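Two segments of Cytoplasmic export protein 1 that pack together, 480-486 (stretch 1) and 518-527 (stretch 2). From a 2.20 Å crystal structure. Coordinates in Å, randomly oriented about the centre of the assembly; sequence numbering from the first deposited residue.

Stretch 1, residues 480-486: ALYGLEK
Stretch 2, residues 518-527: RAKILFEEYL

Two helices of one chain, running in nearly the same direction, pack here through a small leucine-rich patch that is closed at its C-terminal end by a tyrosine-to-backbone hydrogen bond and a water bridge. Both stretches run as helix and continue beyond these residues, most near -65°/-40° in phi/psi; psi is -29° at Gly 483 and -17° at Lys 486, and phi is -49° at Phe 523. Their N-to-C directions differ by 20°, with a signed crossing angle of 20°, and the axes approach to 10.3 Å. The register is set by Leu 481 CA lying 6.6 Å from Ala 519 CA and Glu 485 CA lying 6.3 Å from Leu 522 CA; the stretches together bury 357 Å².

Leu 481 (chi1 m, chi2 t) points toward the second helix and makes the N-terminal part of the patch. Leu 481 CD1 lies 3.8 Å from Arg 518 CB, while Leu 481 CD2 lies 4.1 Å from Ala 519 CB and 3.8 Å from Leu 522 CD1. Ala 519, whose CB points sideways, is also met at its backbone, with Leu 481 CD1 3.9 Å from Ala 519 N. Arg 518 (m, t, t) offers its aliphatic base to the contact, whereas its charged end leads away, so the guanidinium need not be buried among methyl groups.

Leu 522 is the central residue, touching three residues across the interface. Its chi1 is t (-151°) and its chi2, -134°, lies between wells. Leu 522 CD1 is 3.7 Å from Leu 484 CB, and Leu 522 CD2 is 3.5 Å from Glu 485 CA, so one leucine spans a full turn of the partner helix from Leu 481 to Glu 485. Leu 484 (chi1 m, chi2 t) also points toward the partner.

One turn after Leu 522, Tyr 526 (chi1 -92°, chi2 -106°) extends its ring so that Tyr 526 OH donates a hydrogen bond to Leu 484 O, very short at 2.4 Å. The acceptor lies at the ring edge, near its plane. Tyrosine suits this buried site: Tyr 526 CE2 lies 3.6 Å from Leu 522 CD2 of its own helix, Leu 484 CD2 sits more loosely at 4.5 Å from Tyr 526 CZ, and the hydroxyl reaches a backbone oxygen.

Two glutamates lie at the margin. Glu 485 (t, t, chi3 -49°) places Glu 485 CG 4.2 Å from Glu 525 OE2. A water donates to Glu 485 O at 2.6 Å and to Glu 525 OE1 at 2.7 Å, with Glu 525 extended (t, t, chi3 177°), linking the helices through solvent.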

# COMPACT_ATOMS: atom_id res chain seq x y z
N ALA A 480 32.37 -3.29 25.40
CA ALA A 480 32.26 -4.42 26.33
C ALA A 480 31.75 -3.94 27.70
O ALA A 480 30.79 -4.48 28.25
CB ALA A 480 33.58 -5.14 26.47
N LEU A 481 32.38 -2.89 28.21
CA LEU A 481 32.01 -2.39 29.52
C LEU A 481 30.56 -2.00 29.52
O LEU A 481 29.87 -2.14 30.54
CB LEU A 481 32.87 -1.20 29.90
CG LEU A 481 34.34 -1.50 30.04
CD1 LEU A 481 35.10 -0.20 30.32
CD2 LEU A 481 34.50 -2.49 31.18
N TYR A 482 30.11 -1.48 28.38
CA TYR A 482 28.70 -1.06 28.28
C TYR A 482 27.74 -2.26 28.39
O TYR A 482 26.77 -2.26 29.15
CB TYR A 482 28.46 -0.34 26.94
CG TYR A 482 27.01 0.03 26.69
CD1 TYR A 482 26.41 1.08 27.41
CD2 TYR A 482 26.23 -0.65 25.72
CE1 TYR A 482 25.09 1.44 27.20
CE2 TYR A 482 24.89 -0.30 25.50
CZ TYR A 482 24.33 0.75 26.24
OH TYR A 482 23.03 1.15 26.06
N GLY A 483 28.01 -3.27 27.58
CA GLY A 483 27.19 -4.46 27.60
C GLY A 483 27.27 -5.16 28.92
O GLY A 483 26.31 -5.82 29.31
N LEU A 484 28.39 -5.04 29.62
CA LEU A 484 28.49 -5.63 30.99
C LEU A 484 27.65 -4.87 31.99
O LEU A 484 27.06 -5.46 32.92
CB LEU A 484 29.95 -5.69 31.45
CG LEU A 484 30.81 -6.81 30.85
CD1 LEU A 484 32.30 -6.46 30.81
CD2 LEU A 484 30.62 -8.00 31.78
N GLU A 485 27.58 -3.54 31.82
CA GLU A 485 26.73 -2.75 32.71
C GLU A 485 25.27 -3.15 32.51
O GLU A 485 24.54 -3.44 33.47
CB GLU A 485 26.91 -1.25 32.44
CG GLU A 485 26.08 -0.32 33.33
CD GLU A 485 26.08 1.10 32.77
OE1 GLU A 485 27.16 1.63 32.44
OE2 GLU A 485 25.01 1.68 32.61
N LYS A 486 24.85 -3.21 31.26
CA LYS A 486 23.50 -3.64 30.96
C LYS A 486 23.25 -5.11 31.28
O LYS A 486 22.13 -5.48 31.39
CB LYS A 486 23.11 -3.35 29.51
CG LYS A 486 23.34 -1.92 29.03
CD LYS A 486 22.47 -0.91 29.76
CE LYS A 486 22.22 0.31 28.88
NZ LYS A 486 21.71 1.44 29.69
N ARG A 518 35.87 3.85 33.50
CA ARG A 518 34.57 3.14 33.41
C ARG A 518 34.63 1.77 34.03
O ARG A 518 33.66 1.35 34.61
CB ARG A 518 34.02 3.07 31.99
CG ARG A 518 33.99 4.46 31.34
CD ARG A 518 33.41 4.42 29.95
NE ARG A 518 33.18 5.77 29.47
CZ ARG A 518 32.45 6.06 28.41
NH1 ARG A 518 31.90 5.07 27.72
NH2 ARG A 518 32.28 7.31 28.03
N ALA A 519 35.76 1.08 33.94
CA ALA A 519 35.81 -0.30 34.43
C ALA A 519 35.69 -0.28 35.93
O ALA A 519 35.14 -1.21 36.53
CB ALA A 519 37.10 -0.97 34.03
N LYS A 520 36.30 0.73 36.56
CA LYS A 520 36.26 0.83 38.02
C LYS A 520 34.81 0.99 38.53
O LYS A 520 34.41 0.36 39.50
CB LYS A 520 37.16 1.96 38.55
CG LYS A 520 37.14 2.06 40.07
CD LYS A 520 38.34 2.81 40.63
CE LYS A 520 37.92 4.16 41.18
NZ LYS A 520 37.12 4.00 42.42
N ILE A 521 34.03 1.78 37.82
CA ILE A 521 32.69 2.09 38.26
C ILE A 521 31.82 0.83 38.06
O ILE A 521 31.02 0.49 38.87
CB ILE A 521 32.14 3.32 37.51
CG1 ILE A 521 32.94 4.59 37.87
CG2 ILE A 521 30.68 3.54 37.87
CD1 ILE A 521 32.63 5.83 36.98
N LEU A 522 32.05 0.13 36.97
CA LEU A 522 31.35 -1.09 36.65
C LEU A 522 31.65 -2.18 37.65
O LEU A 522 30.76 -2.82 38.21
CB LEU A 522 31.87 -1.51 35.28
CG LEU A 522 31.03 -2.30 34.29
CD1 LEU A 522 31.86 -3.45 33.72
CD2 LEU A 522 29.61 -2.68 34.70
N PHE A 523 32.94 -2.39 37.88
CA PHE A 523 33.43 -3.32 38.87
C PHE A 523 32.79 -3.15 40.23
O PHE A 523 32.39 -4.15 40.87
CB PHE A 523 34.94 -3.09 39.00
CG PHE A 523 35.67 -4.19 39.71
CD1 PHE A 523 35.51 -5.54 39.33
CD2 PHE A 523 36.56 -3.90 40.76
CE1 PHE A 523 36.21 -6.56 39.98
CE2 PHE A 523 37.27 -4.92 41.40
CZ PHE A 523 37.12 -6.27 40.99
N GLU A 524 32.73 -1.91 40.72
CA GLU A 524 32.14 -1.65 42.06
C GLU A 524 30.69 -2.06 42.09
O GLU A 524 30.20 -2.61 43.07
CB GLU A 524 32.14 -0.16 42.43
CG GLU A 524 33.40 0.58 42.13
CD GLU A 524 34.32 0.67 43.30
OE1 GLU A 524 34.96 1.75 43.47
OE2 GLU A 524 34.40 -0.33 44.05
N GLU A 525 29.98 -1.73 41.03
CA GLU A 525 28.57 -2.08 40.99
C GLU A 525 28.40 -3.64 41.03
O GLU A 525 27.50 -4.16 41.70
CB GLU A 525 27.93 -1.42 39.77
CG GLU A 525 26.48 -1.85 39.51
CD GLU A 525 25.92 -1.31 38.20
OE1 GLU A 525 24.75 -1.68 37.92
OE2 GLU A 525 26.62 -0.51 37.48
N TYR A 526 29.31 -4.39 40.40
CA TYR A 526 29.21 -5.86 40.44
C TYR A 526 29.61 -6.40 41.80
O TYR A 526 29.03 -7.36 42.30
CB TYR A 526 30.11 -6.50 39.37
CG TYR A 526 29.43 -6.75 38.03
CD1 TYR A 526 29.09 -8.04 37.64
CD2 TYR A 526 29.19 -5.70 37.15
CE1 TYR A 526 28.48 -8.29 36.39
CE2 TYR A 526 28.61 -5.92 35.90
CZ TYR A 526 28.27 -7.21 35.50
OH TYR A 526 27.70 -7.39 34.26
N LEU A 527 30.66 -5.80 42.38
CA LEU A 527 31.09 -6.06 43.75
C LEU A 527 30.00 -5.84 44.78
O LEU A 527 29.86 -6.64 45.74
CB LEU A 527 32.27 -5.16 44.14
CG LEU A 527 33.60 -5.50 43.48
CD1 LEU A 527 34.60 -4.46 43.99
CD2 LEU A 527 34.02 -6.94 43.84
O HOH W 1 23.84 -1.89 35.44